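Local structure of hemoglobin subunit beta (Isurus oxyrinchus, 3MKB) at the interface of chains B and A. The protein pairs with the alpha subunit in the tetrameric haemoglobin of shortfin mako shark, carrying haem that binds oxygen for transport. Coordinates in Å, arbitrary orientation; residue numbers count along the deposited sequence, not the author numbering. Chains: chain A, Hemoglobin subunit beta; chain B, Hemoglobin subunit alpha.

Contact 1: the interface of chains B and A. Residues chain B 92, 94-95, 139-140; chain A 37, 89, 91-92, 95.
The indole NH of A:Trp37 and the hydroxyl of A:Ser92 both donate to one carboxylate oxygen, OD2 of B:Asp94. NE1 of A:Trp37 lies 3.0 Å from OD2 of B:Asp94, with 152° at the hydrogen. The acceptor sits near the indole plane, but the donor stands well above the carboxylate plane. From the opposite face, OG of A:Ser92 reaches OD2 of B:Asp94 at 2.6 Å on its anti side, gripping the oxygen between two donors. CG of B:Asp94 is anti to its backbone N (chi1 -175°), which carries the carboxylate out toward chain A.

Packing is tight around A:Trp37, of which chain B hides 102 Å². B:Pro95 lays CD over one face, 3.5 Å from CE2 of A:Trp37, a CH-pi contact with both rings. B:Tyr139 comes to the same side with its edge, CD1 standing 3.4 Å from CE3 of A:Trp37 and the ring planes 84° apart. B:Leu92 closes the stem of the side chain, CB to CB of A:Trp37 at 3.7 Å. An alanine in place of A:Trp37 would probably leave B:Pro95 and B:Tyr139 facing a gap and B:Asp94 without its indole donor.

The other carboxylate oxygen is held more loosely, through water. Water 1 is 2.9 Å from OD1 of B:Asp94 and also meets the carbonyl O of A:Gly91. A:Asp89, whose OD1 accepts from the backbone N of A:Gly91, adds little buried surface; its OD2 stays 4.7 Å from OD2 of B:Asp94, and these like charges might repel mildly, offset by the donors on B:Asp94. The site joins the alpha FG corner, after helix 81-91, and C-terminal B:Tyr139 to the beta C helix (3-10 helix 36-39) and FG corner (3-10 helix 90-92). The contact alone does not show which quaternary state the crystal holds; in the alpha1-beta2 sliding interface this is the hinge region, which stays in contact while the dimers rotate.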
loop_
_atom_site.group_PDB
_atom_site.type_symbol
_atom_site.label_atom_id
_atom_site.label_comp_id
_atom_site.label_asym_id
_atom_site.label_seq_id
_atom_site.Cartn_x
_atom_site.Cartn_y
_atom_site.Cartn_z
ATOM N N LEU B 92 10.488 12.585 -10.089
ATOM C CA LEU B 92 10.780 11.316 -9.374
ATOM C C LEU B 92 9.913 11.130 -8.164
ATOM O O LEU B 92 10.371 10.842 -7.058
ATOM C CB LEU B 92 12.286 11.150 -9.037
ATOM C CG LEU B 92 13.215 11.270 -10.279
ATOM C CD1 LEU B 92 14.658 11.515 -9.863
ATOM C CD2 LEU B 92 13.086 10.084 -11.212
ATOM N N ASP B 94 7.603 9.323 -5.675
ATOM C CA ASP B 94 7.361 7.911 -5.376
ATOM C C ASP B 94 5.894 7.542 -5.728
ATOM O O ASP B 94 4.951 8.228 -5.329
ATOM C CB ASP B 94 7.733 7.616 -3.905
ATOM C CG ASP B 94 7.628 6.144 -3.547
ATOM O OD1 ASP B 94 6.539 5.548 -3.734
ATOM O OD2 ASP B 94 8.623 5.592 -3.039
ATOM N N PRO B 95 5.719 6.493 -6.568
ATOM C CA PRO B 95 4.442 6.095 -7.090
ATOM C C PRO B 95 3.381 5.775 -6.037
ATOM O O PRO B 95 2.184 5.889 -6.339
ATOM C CB PRO B 95 4.754 4.828 -7.950
ATOM C CG PRO B 95 6.250 4.856 -8.213
ATOM C CD PRO B 95 6.842 5.676 -7.076
ATOM N N TYR B 139 8.834 4.779 -14.699
ATOM C CA TYR B 139 9.880 4.924 -13.686
ATOM C C TYR B 139 11.184 4.127 -13.971
ATOM O O TYR B 139 12.290 4.595 -13.651
ATOM C CB TYR B 139 9.277 4.597 -12.309
ATOM C CG TYR B 139 8.409 5.735 -11.810
ATOM C CD1 TYR B 139 8.912 6.619 -10.892
ATOM C CD2 TYR B 139 7.104 5.978 -12.328
ATOM C CE1 TYR B 139 8.165 7.678 -10.382
ATOM C CE2 TYR B 139 6.329 7.076 -11.858
ATOM C CZ TYR B 139 6.895 7.939 -10.868
ATOM O OH TYR B 139 6.233 9.050 -10.356
ATOM N N ARG B 140 11.050 2.947 -14.593
ATOM C CA ARG B 140 12.157 1.970 -14.677
ATOM C C ARG B 140 12.053 0.994 -15.828
ATOM O O ARG B 140 11.060 0.920 -16.505
ATOM C CB ARG B 140 12.275 1.168 -13.380
ATOM C CG ARG B 140 11.010 0.426 -12.972
ATOM C CD ARG B 140 11.220 -0.291 -11.628
ATOM N NE ARG B 140 10.105 -1.175 -11.338
ATOM C CZ ARG B 140 10.049 -2.013 -10.311
ATOM N NH1 ARG B 140 8.965 -2.745 -10.148
ATOM N NH2 ARG B 140 11.067 -2.123 -9.448
ATOM N N TRP A 37 13.872 6.225 -8.644
ATOM C CA TRP A 37 13.449 7.489 -8.073
ATOM C C TRP A 37 14.111 7.835 -6.717
ATOM O O TRP A 37 14.275 9.017 -6.343
ATOM C CB TRP A 37 11.912 7.560 -8.058
ATOM C CG TRP A 37 11.170 6.456 -7.270
ATOM C CD1 TRP A 37 10.789 6.508 -5.944
ATOM C CD2 TRP A 37 10.732 5.165 -7.764
ATOM N NE1 TRP A 37 10.141 5.344 -5.598
ATOM C CE2 TRP A 37 10.077 4.513 -6.698
ATOM C CE3 TRP A 37 10.800 4.525 -9.015
ATOM C CZ2 TRP A 37 9.501 3.242 -6.840
ATOM C CZ3 TRP A 37 10.230 3.253 -9.166
ATOM C CH2 TRP A 37 9.578 2.626 -8.067
ATOM N N ASP A 89 10.792 11.423 1.323
ATOM C CA ASP A 89 9.475 10.784 1.322
ATOM C C ASP A 89 9.477 9.503 2.221
ATOM O O ASP A 89 10.140 8.536 1.941
ATOM C CB ASP A 89 9.110 10.425 -0.130
ATOM C CG ASP A 89 7.674 9.868 -0.263
ATOM O OD1 ASP A 89 7.044 9.586 0.758
ATOM O OD2 ASP A 89 7.177 9.707 -1.411
ATOM N N GLY A 91 7.364 7.235 2.623
ATOM C CA GLY A 91 6.811 6.153 1.826
ATOM C C GLY A 91 7.875 5.391 1.120
ATOM O O GLY A 91 7.658 4.230 0.785
ATOM N N SER A 92 9.056 6.005 0.951
ATOM C CA SER A 92 10.190 5.326 0.366
ATOM C C SER A 92 11.130 4.601 1.304
ATOM O O SER A 92 11.957 3.848 0.825
ATOM C CB SER A 92 11.022 6.271 -0.524
ATOM O OG SER A 92 10.095 6.972 -1.369
ATOM N N LEU A 95 11.595 0.923 0.761
ATOM C CA LEU A 95 12.313 0.476 -0.409
ATOM C C LEU A 95 13.783 0.227 -0.006
ATOM O O LEU A 95 14.414 -0.714 -0.512
ATOM C CB LEU A 95 12.230 1.524 -1.555
ATOM C CG LEU A 95 10.775 1.903 -1.867
ATOM C CD1 LEU A 95 10.847 3.054 -2.897
ATOM C CD2 LEU A 95 9.929 0.654 -2.314
HETATM O O HOH W 1 6.578 3.330 -1.942
#

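Contact 2: the interface of chains B and A. Residues chain B 139-140; chain A 34, 36-37.
The C-terminal tail of the alpha chain, B:Tyr139 and B:Arg140, lies against the beta-chain turn where helix 20-34 gives way to the 3-10 helix 36-39. B:Arg140 and A:Val34 supply the polar link: the guanidinium nitrogen NH2 of B:Arg140 donates to the backbone carbonyl O of A:Val34 at 2.8 Å. The angle of 158° at the hydrogen makes the bond fairly straight. The carbonyl oxygen lies close to the guanidinium plane, so an N-H at the edge of the group is used; seen from the acceptor, the donor is tilted from the carbonyl plane, with a C=O...N angle of 138°.

Beyond CB the arginine side chain is extended as far as NE, and it runs alongside A:Val34, both side chains pointing the same way. Its CG lies between the backbone N and the carbonyl carbon (chi1 57°), a turn from which the straight chain carries the guanidinium to the end of helix 20-34. The acceptor is a main-chain carbonyl in the last turn of that helix, and its partial negative charge is likely to suit the cationic guanidinium.

A:Pro36 fills the stretch between this bond and the indole of A:Trp37, on which B:Tyr139 rests. CG of A:Pro36 touches CB of B:Arg140 at 3.9 Å. The same CG of A:Pro36 lies 3.8 Å from the backbone O of B:Tyr139. Such van der Waals contacts are loose; chain B hides 30 Å² of A:Pro36. The site ties the end of the alpha chain to its beta neighbour; in vertebrate haemoglobins such C-terminal contacts favour the low-affinity quaternary state, a role that is plausible here too.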
loop_
_atom_site.group_PDB
_atom_site.type_symbol
_atom_site.label_atom_id
_atom_site.label_comp_id
_atom_site.label_asym_id
_atom_site.label_seq_id
_atom_site.Cartn_x
_atom_site.Cartn_y
_atom_site.Cartn_z
ATOM N N TYR B 139 8.834 4.779 -14.699
ATOM C CA TYR B 139 9.880 4.924 -13.686
ATOM C C TYR B 139 11.184 4.127 -13.971
ATOM O O TYR B 139 12.290 4.595 -13.651
ATOM C CB TYR B 139 9.277 4.597 -12.309
ATOM C CG TYR B 139 8.409 5.735 -11.810
ATOM C CD1 TYR B 139 8.912 6.619 -10.892
ATOM C CD2 TYR B 139 7.104 5.978 -12.328
ATOM C CE1 TYR B 139 8.165 7.678 -10.382
ATOM C CE2 TYR B 139 6.329 7.076 -11.858
ATOM C CZ TYR B 139 6.895 7.939 -10.868
ATOM O OH TYR B 139 6.233 9.050 -10.356
ATOM N N ARG B 140 11.050 2.947 -14.593
ATOM C CA ARG B 140 12.157 1.970 -14.677
ATOM C C ARG B 140 12.053 0.994 -15.828
ATOM O O ARG B 140 11.060 0.920 -16.505
ATOM C CB ARG B 140 12.275 1.168 -13.380
ATOM C CG ARG B 140 11.010 0.426 -12.972
ATOM C CD ARG B 140 11.220 -0.291 -11.628
ATOM N NE ARG B 140 10.105 -1.175 -11.338
ATOM C CZ ARG B 140 10.049 -2.013 -10.311
ATOM N NH1 ARG B 140 8.965 -2.745 -10.148
ATOM N NH2 ARG B 140 11.067 -2.123 -9.448
ATOM N N VAL A 34 16.642 -0.871 -8.669
ATOM C CA VAL A 34 15.280 -1.400 -8.692
ATOM C C VAL A 34 14.264 -0.275 -8.563
ATOM O O VAL A 34 13.188 -0.337 -9.179
ATOM C CB VAL A 34 15.054 -2.493 -7.582
ATOM C CG1 VAL A 34 13.584 -3.071 -7.624
ATOM C CG2 VAL A 34 16.144 -3.628 -7.638
ATOM N N PRO A 36 14.649 3.510 -9.116
ATOM C CA PRO A 36 15.509 4.646 -9.534
ATOM C C PRO A 36 15.158 6.003 -8.900
ATOM O O PRO A 36 16.051 6.850 -8.637
ATOM C CB PRO A 36 15.287 4.695 -11.036
ATOM C CG PRO A 36 14.957 3.225 -11.393
ATOM C CD PRO A 36 14.142 2.727 -10.257
ATOM N N TRP A 37 13.872 6.225 -8.644
ATOM C CA TRP A 37 13.449 7.489 -8.073
ATOM C C TRP A 37 14.111 7.835 -6.717
ATOM O O TRP A 37 14.275 9.017 -6.343
ATOM C CB TRP A 37 11.912 7.560 -8.058
ATOM C CG TRP A 37 11.170 6.456 -7.270
ATOM C CD1 TRP A 37 10.789 6.508 -5.944
ATOM C CD2 TRP A 37 10.732 5.165 -7.764
ATOM N NE1 TRP A 37 10.141 5.344 -5.598
ATOM C CE2 TRP A 37 10.077 4.513 -6.698
ATOM C CE3 TRP A 37 10.800 4.525 -9.015
ATOM C CZ2 TRP A 37 9.501 3.242 -6.840
ATOM C CZ3 TRP A 37 10.230 3.253 -9.166
ATOM C CH2 TRP A 37 9.578 2.626 -8.067
#

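The C-alpha centres of contact 1 and contact 2 lie about 7 Å apart, and the two share B:Tyr139, B:Arg140 and A:Trp37, so they are neighbouring parts of one alpha-beta interface. The 3-10 helix 36-39 of chain A serves both, through A:Trp37 in contact 1 and A:Pro36 with A:Trp37 in contact 2. Contact 1 extends from it to the 3-10 helix 90-92 and helix 93-108, while contact 2 extends to the end of helix 20-34. Any shift of chain B against A:Trp37 would therefore be likely to reach the C-terminal tail of chain B as well, coupling the two in the assembly of two alpha and two beta chains.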